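Local coordinates for molybdopterin biosynthesis moeA protein (Pyrococcus horikoshii, PDB 1WU2) that probably takes part in molybdenum cofactor biosynthesis, helping to insert molybdenum into molybdopterin as MoeA proteins do, at residues L18-E23 / F287-K292; E28-R33 / V177-K182; I44-D49 / K170-K175; T80-V85 / K99-L104. One frame throughout, in Å; residues are numbered along the deposited sequence.

Interaction 1. Residues L18-E23 / F287-K292; sequences LDDINE and FGYGEK
Asp20 and Ile21, near the C-terminal end of helix 10-20, run past Tyr289 and Lys292 without backbone pairing, the closest alpha carbons being Ile21 CA and Lys292 CA at 7.5 Å. Tyr289 and Lys292 belong to a β-hairpin with a two-residue turn: strand 288-290 is joined to strand 293-295 through Glu291 and Lys292, both at positive phi. The hairpin is part of the mixed sheet of the probable molybdopterin-binding domain, so the contact joins the end of helix 10-20 to that domain.

Asp20 receives both polar side chains. Its CG stands anti to the backbone N (chi1 -159°), and OD2 accepts the hydroxyl hydrogen of Tyr289 OH at 2.7 Å on the lone pair turned away from OD1. The carboxylate is turned 73° from the ring plane and meets the ring at its edge. Lys292 bends at chi2 and chi4 and delivers NZ to the main-chain Asp20 O, a short 2.6 Å bond. The same NZ forms a longer salt bridge to Asp20 OD2 at 3.6 Å. A positive charge beside a carbonyl at the C-terminal end of a helix probably interacts favourably with the helix dipole.

Ile21 provides the apolar side of the contact, helped by Met318 of helix 300-319. Its CD1 approaches Tyr289 CZ to 4.2 Å, neither squarely over the ring nor at its rim. The rings of Tyr289 and Phe294 also meet edge-to-face. One water completes the polar end, accepting from Lys292 NZ at 3.0 Å and, weakly, from Asn22 ND2 at 2.7 Å.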
loop_
_atom_site.group_PDB
_atom_site.type_symbol
_atom_site.label_atom_id
_atom_site.label_comp_id
_atom_site.label_asym_id
_atom_site.label_seq_id
_atom_site.Cartn_x
_atom_site.Cartn_y
_atom_site.Cartn_z
ATOM N N LEU A 18 5.247 -23.309 -2.594
ATOM C CA LEU A 18 5.546 -22.644 -1.320
ATOM C C LEU A 18 6.230 -23.564 -0.307
ATOM O O LEU A 18 7.013 -23.097 0.515
ATOM C CB LEU A 18 4.275 -22.045 -0.701
ATOM C CG LEU A 18 3.652 -20.841 -1.410
ATOM C CD1 LEU A 18 2.349 -20.447 -0.730
ATOM C CD2 LEU A 18 4.618 -19.655 -1.454
ATOM N N ASP A 19 5.929 -24.861 -0.362
ATOM C CA ASP A 19 6.625 -25.858 0.453
ATOM C C ASP A 19 8.111 -25.929 0.078
ATOM O O ASP A 19 8.948 -26.254 0.918
ATOM C CB ASP A 19 5.994 -27.251 0.293
ATOM C CG ASP A 19 4.667 -27.405 1.042
ATOM O OD1 ASP A 19 4.287 -26.524 1.849
ATOM O OD2 ASP A 19 3.931 -28.402 0.875
ATOM N N ASP A 20 8.425 -25.634 -1.182
ATOM C CA ASP A 20 9.808 -25.587 -1.663
ATOM C C ASP A 20 10.562 -24.331 -1.200
ATOM O O ASP A 20 11.793 -24.318 -1.180
ATOM C CB ASP A 20 9.829 -25.666 -3.196
ATOM C CG ASP A 20 11.174 -26.118 -3.745
ATOM O OD1 ASP A 20 11.646 -27.201 -3.350
ATOM O OD2 ASP A 20 11.823 -25.462 -4.585
ATOM N N ILE A 21 9.819 -23.284 -0.842
ATOM C CA ILE A 21 10.388 -21.992 -0.453
ATOM C C ILE A 21 10.504 -21.875 1.069
ATOM O O ILE A 21 9.531 -22.097 1.794
ATOM C CB ILE A 21 9.516 -20.834 -1.010
ATOM C CG1 ILE A 21 9.392 -20.922 -2.537
ATOM C CG2 ILE A 21 10.078 -19.472 -0.589
ATOM C CD1 ILE A 21 10.647 -20.551 -3.309
ATOM N N ASN A 22 11.694 -21.514 1.544
ATOM C CA ASN A 22 11.944 -21.332 2.973
ATOM C C ASN A 22 12.091 -19.859 3.342
ATOM O O ASN A 22 12.438 -19.029 2.500
ATOM C CB ASN A 22 13.209 -22.085 3.387
ATOM C CG ASN A 22 13.111 -23.577 3.127
ATOM O OD1 ASN A 22 12.166 -24.233 3.560
ATOM N ND2 ASN A 22 14.090 -24.117 2.413
ATOM N N GLU A 23 11.821 -19.547 4.609
ATOM C CA GLU A 23 12.069 -18.214 5.143
ATOM C C GLU A 23 13.575 -17.971 5.190
ATOM O O GLU A 23 14.310 -18.751 5.791
ATOM C CB GLU A 23 11.466 -18.065 6.545
ATOM C CG GLU A 23 11.443 -16.628 7.053
ATOM C CD GLU A 23 10.719 -16.476 8.378
ATOM O OE1 GLU A 23 9.521 -16.821 8.447
ATOM O OE2 GLU A 23 11.343 -16.007 9.351
ATOM N N PHE A 287 2.430 -21.457 -16.688
ATOM C CA PHE A 287 3.356 -21.255 -15.572
ATOM C C PHE A 287 3.879 -22.588 -15.024
ATOM O O PHE A 287 3.123 -23.547 -14.876
ATOM C CB PHE A 287 2.673 -20.457 -14.450
ATOM C CG PHE A 287 3.494 -20.341 -13.196
ATOM C CD1 PHE A 287 4.496 -19.385 -13.086
ATOM C CD2 PHE A 287 3.265 -21.194 -12.127
ATOM C CE1 PHE A 287 5.256 -19.287 -11.924
ATOM C CE2 PHE A 287 4.020 -21.103 -10.971
ATOM C CZ PHE A 287 5.018 -20.149 -10.868
ATOM N N GLY A 288 5.179 -22.631 -14.741
ATOM C CA GLY A 288 5.809 -23.756 -14.061
ATOM C C GLY A 288 6.792 -23.286 -12.998
ATOM O O GLY A 288 7.069 -22.088 -12.883
ATOM N N TYR A 289 7.313 -24.226 -12.212
ATOM C CA TYR A 289 8.300 -23.907 -11.185
ATOM C C TYR A 289 9.123 -25.120 -10.745
ATOM O O TYR A 289 8.597 -26.224 -10.615
ATOM C CB TYR A 289 7.627 -23.287 -9.958
ATOM C CG TYR A 289 8.539 -23.226 -8.751
ATOM C CD1 TYR A 289 9.406 -22.153 -8.567
ATOM C CD2 TYR A 289 8.558 -24.256 -7.814
ATOM C CE1 TYR A 289 10.253 -22.096 -7.476
ATOM C CE2 TYR A 289 9.405 -24.211 -6.719
ATOM C CZ TYR A 289 10.250 -23.127 -6.556
ATOM O OH TYR A 289 11.091 -23.074 -5.473
ATOM N N GLY A 290 10.409 -24.884 -10.495
ATOM C CA GLY A 290 11.308 -25.886 -9.948
ATOM C C GLY A 290 12.690 -25.318 -9.649
ATOM O O GLY A 290 13.204 -24.503 -10.414
ATOM N N GLU A 291 13.286 -25.753 -8.540
ATOM C CA GLU A 291 14.635 -25.333 -8.132
ATOM C C GLU A 291 14.776 -23.815 -7.995
ATOM O O GLU A 291 15.766 -23.234 -8.449
ATOM C CB GLU A 291 15.692 -25.855 -9.111
ATOM C CG GLU A 291 15.567 -27.324 -9.462
ATOM C CD GLU A 291 16.789 -27.837 -10.203
ATOM O OE1 GLU A 291 17.661 -28.450 -9.550
ATOM O OE2 GLU A 291 16.886 -27.621 -11.433
ATOM N N LYS A 292 13.782 -23.186 -7.363
ATOM C CA LYS A 292 13.747 -21.732 -7.155
ATOM C C LYS A 292 13.532 -20.918 -8.439
ATOM O O LYS A 292 13.707 -19.703 -8.424
ATOM C CB LYS A 292 15.020 -21.235 -6.441
ATOM C CG LYS A 292 15.480 -22.082 -5.257
ATOM C CD LYS A 292 14.368 -22.277 -4.243
ATOM C CE LYS A 292 14.909 -22.778 -2.914
ATOM N NZ LYS A 292 14.026 -23.807 -2.318
HETATM O O HOH W 1 15.001 -22.725 0.268
#

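Interaction 2. Residues E28-R33 / V177-K182; sequences EKVPLR and VPVKVK
Glu28 and Val179 form a hydrogen-bonded antiparallel pair: Glu28 N gives its hydrogen to Val179 O at 2.9 Å, and Val179 N returns a bond to Glu28 O at 3.0 Å. Val30 and Val177 repeat the exchange two residues on, less evenly. Val177 N reaches Val30 O at 3.0 Å with a bent N-H...O angle of 135°, while Val30 N bonds to Val177 O at 3.2 Å. Between them Lys29 faces Pro178 in a non-hydrogen-bonded pair. The result is a two-stranded antiparallel sheet of 27-31 and 176-180, strongly twisted, the short segments making 121°.

Beyond the backbone, Glu28 extends from a CG set between N and the carbonyl carbon (chi1 73°) and crosses Val181 at about a right angle. Its OE1 accepts from a water at 2.7 Å that in turn takes the hydrogen of Lys182 N, and it also makes a salt bridge to Arg38. On this same face the valines pack diagonally, Val30 CG2 meeting Val179 CG2 at 3.7 Å. Further out, Arg33 makes a salt bridge with Glu221 of the second subunit.

Pro178 lacks an N-H but gives up no bond to 28-33, because its place in the pairing asks for none; on its other side the backbone of Pro178 is hydrogen-bonded to that of Ala41. Main-chain bonds thus set the register, and the valine face adds apolar cover.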
loop_
_atom_site.group_PDB
_atom_site.type_symbol
_atom_site.label_atom_id
_atom_site.label_comp_id
_atom_site.label_asym_id
_atom_site.label_seq_id
_atom_site.Cartn_x
_atom_site.Cartn_y
_atom_site.Cartn_z
ATOM N N GLU A 28 19.491 -7.829 9.020
ATOM C CA GLU A 28 20.382 -6.671 9.090
ATOM C C GLU A 28 19.720 -5.503 9.823
ATOM O O GLU A 28 18.497 -5.374 9.834
ATOM C CB GLU A 28 20.818 -6.234 7.688
ATOM C CG GLU A 28 19.736 -5.550 6.862
ATOM C CD GLU A 28 20.165 -5.305 5.429
ATOM O OE1 GLU A 28 19.321 -5.455 4.523
ATOM O OE2 GLU A 28 21.347 -4.960 5.202
ATOM N N LYS A 29 20.540 -4.648 10.423
ATOM C CA LYS A 29 20.047 -3.495 11.164
ATOM C C LYS A 29 20.016 -2.285 10.235
ATOM O O LYS A 29 21.051 -1.877 9.706
ATOM C CB LYS A 29 20.934 -3.217 12.386
ATOM C CG LYS A 29 20.413 -3.803 13.707
ATOM C CD LYS A 29 21.225 -5.019 14.177
ATOM C CE LYS A 29 21.307 -5.104 15.704
ATOM N NZ LYS A 29 22.532 -4.433 16.242
ATOM N N VAL A 30 18.825 -1.729 10.029
ATOM C CA VAL A 30 18.657 -0.535 9.200
ATOM C C VAL A 30 18.192 0.632 10.067
ATOM O O VAL A 30 17.461 0.425 11.033
ATOM C CB VAL A 30 17.657 -0.767 8.039
ATOM C CG1 VAL A 30 18.128 -1.915 7.152
ATOM C CG2 VAL A 30 16.234 -1.030 8.557
ATOM N N PRO A 31 18.609 1.854 9.728
ATOM C CA PRO A 31 18.226 3.033 10.513
ATOM C C PRO A 31 16.741 3.356 10.376
ATOM O O PRO A 31 16.131 2.981 9.378
ATOM C CB PRO A 31 19.086 4.151 9.916
ATOM C CG PRO A 31 19.384 3.704 8.539
ATOM C CD PRO A 31 19.464 2.211 8.583
ATOM N N LEU A 32 16.185 4.030 11.379
ATOM C CA LEU A 32 14.769 4.411 11.400
ATOM C C LEU A 32 14.326 5.157 10.140
ATOM O O LEU A 32 13.219 4.945 9.650
ATOM C CB LEU A 32 14.469 5.269 12.638
ATOM C CG LEU A 32 13.965 4.556 13.900
ATOM C CD1 LEU A 32 14.722 3.270 14.198
ATOM C CD2 LEU A 32 14.027 5.497 15.098
ATOM N N ARG A 33 15.196 6.020 9.625
ATOM C CA ARG A 33 14.897 6.828 8.442
ATOM C C ARG A 33 14.638 5.990 7.181
ATOM O O ARG A 33 13.928 6.433 6.281
ATOM C CB ARG A 33 16.043 7.816 8.183
ATOM C CG ARG A 33 15.673 9.005 7.306
ATOM C CD ARG A 33 14.801 10.042 7.994
ATOM N NE ARG A 33 14.924 11.358 7.364
ATOM C CZ ARG A 33 14.349 11.716 6.214
ATOM N NH1 ARG A 33 13.590 10.864 5.528
ATOM N NH2 ARG A 33 14.534 12.945 5.742
ATOM N N VAL A 177 16.848 -0.867 13.640
ATOM C CA VAL A 177 15.942 -1.988 13.890
ATOM C C VAL A 177 16.269 -3.209 13.011
ATOM O O VAL A 177 16.498 -3.066 11.809
ATOM C CB VAL A 177 14.461 -1.553 13.686
ATOM C CG1 VAL A 177 14.136 -1.277 12.212
ATOM C CG2 VAL A 177 13.505 -2.585 14.264
ATOM N N PRO A 178 16.303 -4.403 13.605
ATOM C CA PRO A 178 16.562 -5.624 12.832
ATOM C C PRO A 178 15.409 -5.997 11.896
ATOM O O PRO A 178 14.278 -6.163 12.346
ATOM C CB PRO A 178 16.756 -6.696 13.912
ATOM C CG PRO A 178 16.065 -6.171 15.119
ATOM C CD PRO A 178 16.131 -4.685 15.042
ATOM N N VAL A 179 15.715 -6.115 10.606
ATOM C CA VAL A 179 14.751 -6.523 9.587
ATOM C C VAL A 179 15.350 -7.613 8.699
ATOM O O VAL A 179 16.566 -7.784 8.645
ATOM C CB VAL A 179 14.309 -5.326 8.706
ATOM C CG1 VAL A 179 13.539 -4.310 9.531
ATOM C CG2 VAL A 179 15.505 -4.665 8.012
ATOM N N LYS A 180 14.494 -8.349 8.000
ATOM C CA LYS A 180 14.953 -9.378 7.075
ATOM C C LYS A 180 15.688 -8.743 5.894
ATOM O O LYS A 180 15.320 -7.662 5.425
ATOM C CB LYS A 180 13.777 -10.206 6.549
ATOM C CG LYS A 180 13.026 -10.994 7.611
ATOM C CD LYS A 180 13.735 -12.282 7.975
ATOM C CE LYS A 180 12.794 -13.255 8.661
ATOM N NZ LYS A 180 13.485 -14.509 9.062
ATOM N N VAL A 181 16.734 -9.423 5.434
ATOM C CA VAL A 181 17.410 -9.065 4.196
ATOM C C VAL A 181 16.437 -9.321 3.052
ATOM O O VAL A 181 15.739 -10.336 3.045
ATOM C CB VAL A 181 18.704 -9.895 3.994
ATOM C CG1 VAL A 181 19.239 -9.759 2.569
ATOM C CG2 VAL A 181 19.766 -9.470 5.002
ATOM N N LYS A 182 16.380 -8.382 2.112
ATOM C CA LYS A 182 15.507 -8.491 0.950
ATOM C C LYS A 182 15.960 -9.662 0.090
ATOM O O LYS A 182 17.130 -9.717 -0.294
ATOM C CB LYS A 182 15.562 -7.217 0.112
ATOM C CG LYS A 182 15.094 -5.971 0.830
ATOM C CD LYS A 182 14.888 -4.831 -0.153
ATOM C CE LYS A 182 14.458 -3.557 0.544
ATOM N NZ LYS A 182 14.127 -2.498 -0.446
HETATM O O HOH W 2 18.609 -6.129 2.047
#

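Interaction 3. Residues I44-D49 / K170-K175; sequences IVTEFD and KALGIK
Leu172 pushes its two methyl branches against Thr46 and Ile44, and it has by far the most surface buried here. The branches divide the work: CD1 lies 3.6 Å from Thr46 CB and 3.8 Å from Ile44 CG2, while CD2 touches Thr46 OG1 at 3.5 Å. The leucine and threonine side chains cross at about a right angle. Val154 of strand 153-155 also packs on Leu172.

Ile44 holds CG2 anti to its backbone N (chi1 -59°, measured to CG1), and this methyl touches both Leu172 CD1 and, at 3.6 Å, Ile174 CD1. One branch therefore bridges the two apolar residues that flank Gly173. Leu169 of helix 163-171 backs both isoleucines.

Phe48 comes in differently, presenting a ring edge: Leu172 O lies 3.5 Å from Phe48 CE1, near the plane of the ring. That carbonyl also accepts from a water at 2.9 Å, which takes the hydrogen of Glu47 N and so provides a polar link where the segments share no direct hydrogen bond. Thr46 OG1 donates to Phe48 O at 2.7 Å, in the carbonyl plane on a lone pair. Pro198 of the second subunit packs on Phe48.

Helix 163-171 ends in a Schellman motif, Gly173 leaving at positive phi (79°) with two bonds back into the last turn, one of them Gly173 N to Lys170 O; the contact packs this helix end on strand 44-45 and the loop after it, within the MoeA N-terminal region.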
loop_
_atom_site.group_PDB
_atom_site.type_symbol
_atom_site.label_atom_id
_atom_site.label_comp_id
_atom_site.label_asym_id
_atom_site.label_seq_id
_atom_site.Cartn_x
_atom_site.Cartn_y
_atom_site.Cartn_z
ATOM N N ILE A 44 9.771 -7.204 18.819
ATOM C CA ILE A 44 10.417 -6.078 19.482
ATOM C C ILE A 44 9.815 -5.978 20.877
ATOM O O ILE A 44 8.615 -5.765 21.023
ATOM C CB ILE A 44 10.173 -4.770 18.691
ATOM C CG1 ILE A 44 10.706 -4.888 17.258
ATOM C CG2 ILE A 44 10.812 -3.580 19.398
ATOM C CD1 ILE A 44 12.200 -5.114 17.154
ATOM N N VAL A 45 10.651 -6.160 21.893
ATOM C CA VAL A 45 10.226 -6.076 23.285
ATOM C C VAL A 45 10.797 -4.807 23.904
ATOM O O VAL A 45 11.998 -4.557 23.824
ATOM C CB VAL A 45 10.711 -7.296 24.103
ATOM C CG1 VAL A 45 10.197 -7.223 25.536
ATOM C CG2 VAL A 45 10.269 -8.593 23.442
ATOM N N THR A 46 9.927 -4.007 24.508
ATOM C CA THR A 46 10.339 -2.794 25.206
ATOM C C THR A 46 11.049 -3.110 26.524
ATOM O O THR A 46 10.665 -4.036 27.234
ATOM C CB THR A 46 9.113 -1.863 25.444
ATOM O OG1 THR A 46 9.520 -0.681 26.136
ATOM C CG2 THR A 46 8.082 -2.483 26.385
ATOM N N GLU A 47 12.093 -2.342 26.833
ATOM C CA GLU A 47 12.783 -2.430 28.120
ATOM C C GLU A 47 12.378 -1.259 29.029
ATOM O O GLU A 47 12.910 -1.109 30.130
ATOM C CB GLU A 47 14.310 -2.446 27.918
ATOM C CG GLU A 47 14.881 -3.759 27.383
ATOM C CD GLU A 47 14.526 -4.969 28.240
ATOM O OE1 GLU A 47 14.933 -5.021 29.417
ATOM O OE2 GLU A 47 13.827 -5.871 27.739
ATOM N N PHE A 48 11.437 -0.442 28.561
ATOM C CA PHE A 48 10.933 0.706 29.310
ATOM C C PHE A 48 9.406 0.681 29.424
ATOM O O PHE A 48 8.712 0.279 28.490
ATOM C CB PHE A 48 11.355 2.009 28.621
ATOM C CG PHE A 48 12.834 2.106 28.337
ATOM C CD1 PHE A 48 13.346 1.718 27.103
ATOM C CD2 PHE A 48 13.709 2.596 29.298
ATOM C CE1 PHE A 48 14.704 1.807 26.836
ATOM C CE2 PHE A 48 15.073 2.692 29.038
ATOM C CZ PHE A 48 15.570 2.298 27.803
ATOM N N ASP A 49 8.900 1.102 30.584
ATOM C CA ASP A 49 7.490 1.435 30.764
ATOM C C ASP A 49 7.233 2.830 30.195
ATOM O O ASP A 49 8.006 3.757 30.450
ATOM C CB ASP A 49 7.113 1.457 32.255
ATOM C CG ASP A 49 7.158 0.094 32.904
ATOM O OD1 ASP A 49 6.305 -0.753 32.581
ATOM O OD2 ASP A 49 7.991 -0.215 33.779
ATOM N N LYS A 170 11.485 4.518 18.019
ATOM C CA LYS A 170 12.231 5.626 18.608
ATOM C C LYS A 170 11.858 5.829 20.076
ATOM O O LYS A 170 12.696 6.243 20.875
ATOM C CB LYS A 170 12.004 6.928 17.840
ATOM C CG LYS A 170 13.092 7.965 18.119
ATOM C CD LYS A 170 12.831 9.272 17.404
ATOM C CE LYS A 170 13.801 10.349 17.867
ATOM N NZ LYS A 170 13.863 11.490 16.907
ATOM N N ALA A 171 10.607 5.534 20.423
ATOM C CA ALA A 171 10.141 5.623 21.804
ATOM C C ALA A 171 10.838 4.594 22.691
ATOM O O ALA A 171 11.025 4.832 23.885
ATOM C CB ALA A 171 8.618 5.444 21.873
ATOM N N LEU A 172 11.226 3.466 22.097
ATOM C CA LEU A 172 11.935 2.398 22.802
ATOM C C LEU A 172 13.466 2.568 22.774
ATOM O O LEU A 172 14.188 1.767 23.362
ATOM C CB LEU A 172 11.581 1.034 22.199
ATOM C CG LEU A 172 10.118 0.574 22.072
ATOM C CD1 LEU A 172 10.051 -0.952 22.106
ATOM C CD2 LEU A 172 9.197 1.176 23.128
ATOM N N GLY A 173 13.954 3.591 22.077
ATOM C CA GLY A 173 15.381 3.867 21.995
ATOM C C GLY A 173 16.150 2.990 21.017
ATOM O O GLY A 173 17.346 2.769 21.198
ATOM N N ILE A 174 15.473 2.494 19.983
ATOM C CA ILE A 174 16.110 1.663 18.961
ATOM C C ILE A 174 16.518 2.544 17.782
ATOM O O ILE A 174 15.663 3.091 17.094
ATOM C CB ILE A 174 15.156 0.534 18.493
ATOM C CG1 ILE A 174 14.756 -0.357 19.672
ATOM C CG2 ILE A 174 15.815 -0.325 17.412
ATOM C CD1 ILE A 174 13.434 -1.062 19.480
ATOM N N LYS A 175 17.824 2.685 17.566
ATOM C CA LYS A 175 18.356 3.504 16.476
ATOM C C LYS A 175 18.330 2.750 15.149
ATOM O O LYS A 175 17.984 3.317 14.108
ATOM C CB LYS A 175 19.791 3.936 16.786
ATOM C CG LYS A 175 19.920 4.881 17.975
ATOM C CD LYS A 175 21.376 5.244 18.232
ATOM C CE LYS A 175 21.517 6.558 18.992
ATOM N NZ LYS A 175 22.882 7.143 18.834
HETATM O O HOH W 3 13.669 -0.921 24.342
#

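Interaction 4. Residues T80-V85 / K99-L104; sequences TVIEEV and KAIKVL
Ile101 is the bump that fills the hollow between Ile82 and Val85. Its CG1 lies against Ile82 CG1 at 3.8 Å, and CG2, anti to the backbone N, turns the other way to meet Val85 CG2, also at 3.8 Å. Glu83 lies over it between the two, CB 4.1 Å from Ile101 CG2, its carboxylate held by the backbone N of Lys92 and Glu93. At one end Ile82 CG2 rests crosswise on Lys99 CD at 3.7 Å.

A β-bulge lies here: between the parallel pairs Val81-Ala100 and Glu84-Lys102, strand 77-84 has two residues, Ile82 and Glu83, against the single Ile101. Strands 77-84 and 99-103 are neighbours in the middle of a six-stranded mixed sheet, in the MoeA N-terminal region. The three cross-strand bonds made by Thr80 O, Ile82 N and Glu83 O are weak, whereas Val85 N to Lys102 O is straight at 171° and 3.1 Å.

On the opposite face small Ala100 is flanked by Ile63 and Ile129. Beside it the stem of Glu84 lies obliquely over that of Lys102, CG to CB 3.8 Å. Their charged ends part: Glu84 OE2 pairs with Arg124 and Lys102 NZ with Gln119, leaving OE2 and NZ 5.4 Å from each other.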
loop_
_atom_site.group_PDB
_atom_site.type_symbol
_atom_site.label_atom_id
_atom_site.label_comp_id
_atom_site.label_asym_id
_atom_site.label_seq_id
_atom_site.Cartn_x
_atom_site.Cartn_y
_atom_site.Cartn_z
ATOM N N THR A 80 -8.299 17.137 53.937
ATOM C CA THR A 80 -7.381 18.212 54.295
ATOM C C THR A 80 -6.185 18.225 53.340
ATOM O O THR A 80 -5.552 17.196 53.110
ATOM C CB THR A 80 -6.900 18.046 55.757
ATOM O OG1 THR A 80 -8.016 17.768 56.615
ATOM C CG2 THR A 80 -6.337 19.353 56.301
ATOM N N VAL A 81 -5.893 19.400 52.788
ATOM C CA VAL A 81 -4.782 19.582 51.860
ATOM C C VAL A 81 -3.494 19.873 52.638
ATOM O O VAL A 81 -3.300 20.980 53.148
ATOM C CB VAL A 81 -5.071 20.723 50.854
ATOM C CG1 VAL A 81 -3.945 20.852 49.828
ATOM C CG2 VAL A 81 -6.406 20.488 50.153
ATOM N N ILE A 82 -2.627 18.862 52.722
ATOM C CA ILE A 82 -1.350 18.957 53.437
ATOM C C ILE A 82 -0.199 19.477 52.569
ATOM O O ILE A 82 0.817 19.931 53.097
ATOM C CB ILE A 82 -0.954 17.578 54.030
ATOM C CG1 ILE A 82 -0.539 16.604 52.907
ATOM C CG2 ILE A 82 -2.083 17.045 54.924
ATOM C CD1 ILE A 82 -0.797 15.130 53.184
ATOM N N GLU A 83 -0.341 19.387 51.250
ATOM C CA GLU A 83 0.718 19.824 50.338
ATOM C C GLU A 83 0.194 20.241 48.966
ATOM O O GLU A 83 -0.840 19.763 48.506
ATOM C CB GLU A 83 1.764 18.716 50.164
ATOM C CG GLU A 83 2.921 19.093 49.246
ATOM C CD GLU A 83 4.005 18.039 49.172
ATOM O OE1 GLU A 83 3.686 16.837 49.273
ATOM O OE2 GLU A 83 5.182 18.421 48.995
ATOM N N GLU A 84 0.930 21.148 48.332
ATOM C CA GLU A 84 0.740 21.489 46.932
ATOM C C GLU A 84 2.085 21.354 46.228
ATOM O O GLU A 84 3.017 22.112 46.503
ATOM C CB GLU A 84 0.204 22.914 46.794
ATOM C CG GLU A 84 -1.048 23.177 47.616
ATOM C CD GLU A 84 -1.743 24.468 47.232
ATOM O OE1 GLU A 84 -1.060 25.409 46.773
ATOM O OE2 GLU A 84 -2.978 24.538 47.396
ATOM N N VAL A 85 2.179 20.375 45.332
ATOM C CA VAL A 85 3.419 20.057 44.636
ATOM C C VAL A 85 3.607 21.044 43.484
ATOM O O VAL A 85 2.763 21.103 42.590
ATOM C CB VAL A 85 3.394 18.612 44.075
ATOM C CG1 VAL A 85 4.717 18.258 43.404
ATOM C CG2 VAL A 85 3.069 17.605 45.176
ATOM N N LYS A 99 -7.045 12.788 53.773
ATOM C CA LYS A 99 -6.022 13.715 53.285
ATOM C C LYS A 99 -6.059 13.859 51.764
ATOM O O LYS A 99 -6.745 13.107 51.073
ATOM C CB LYS A 99 -4.624 13.257 53.720
ATOM C CG LYS A 99 -4.477 12.964 55.211
ATOM C CD LYS A 99 -4.251 14.233 56.018
ATOM C CE LYS A 99 -4.035 13.925 57.497
ATOM N NZ LYS A 99 -5.025 14.618 58.367
ATOM N N ALA A 100 -5.303 14.830 51.262
ATOM C CA ALA A 100 -5.257 15.143 49.835
ATOM C C ALA A 100 -4.034 16.001 49.508
ATOM O O ALA A 100 -3.604 16.809 50.327
ATOM C CB ALA A 100 -6.533 15.861 49.411
ATOM N N ILE A 101 -3.478 15.826 48.311
ATOM C CA ILE A 101 -2.295 16.578 47.884
ATOM C C ILE A 101 -2.514 17.156 46.492
ATOM O O ILE A 101 -2.567 16.417 45.516
ATOM C CB ILE A 101 -1.035 15.666 47.892
ATOM C CG1 ILE A 101 -0.666 15.287 49.327
ATOM C CG2 ILE A 101 0.150 16.360 47.201
ATOM C CD1 ILE A 101 0.431 14.248 49.433
ATOM N N LYS A 102 -2.638 18.476 46.406
ATOM C CA LYS A 102 -2.759 19.155 45.118
ATOM C C LYS A 102 -1.600 18.805 44.187
ATOM O O LYS A 102 -0.436 18.962 44.552
ATOM C CB LYS A 102 -2.817 20.674 45.307
ATOM C CG LYS A 102 -3.335 21.430 44.091
ATOM C CD LYS A 102 -3.618 22.890 44.427
ATOM C CE LYS A 102 -4.588 23.520 43.440
ATOM N NZ LYS A 102 -3.941 23.771 42.131
ATOM N N VAL A 103 -1.933 18.314 42.997
ATOM C CA VAL A 103 -0.948 18.028 41.960
ATOM C C VAL A 103 -1.331 18.689 40.638
ATOM O O VAL A 103 -2.443 19.181 40.474
ATOM C CB VAL A 103 -0.784 16.505 41.738
ATOM C CG1 VAL A 103 -0.131 15.861 42.947
ATOM C CG2 VAL A 103 -2.129 15.830 41.420
ATOM N N LEU A 104 -0.385 18.710 39.706
ATOM C CA LEU A 104 -0.645 19.124 38.329
ATOM C C LEU A 104 -0.582 17.899 37.426
ATOM O O LEU A 104 -0.155 16.828 37.856
ATOM C CB LEU A 104 0.385 20.160 37.880
ATOM C CG LEU A 104 0.324 21.507 38.609
ATOM C CD1 LEU A 104 1.629 22.276 38.435
ATOM C CD2 LEU A 104 -0.856 22.338 38.121
#

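In the fold
The four contacts are nested along the chain, interaction 4 inside 3, 3 inside 2 and 2 inside 1, and they trace an elongated molecule. Interaction 1 is the contact that reaches the probable molybdopterin-binding domain; a 2.6 Å salt bridge from Glu23 OE2 to Lys180 NZ carries it on to interaction 2. Interactions 2 and 3, with centres 15 Å apart, touch directly: Leu32 CD2 packs on Lys170 CB at 3.7 Å and Val177 CG2 meets Ile44 CD1 at 4.1 Å. Both also border the second subunit. Interaction 4 stands apart in the far sheet, its nearest atoms about 17 Å from interaction 3 and its centre 68 Å from that of interaction 1.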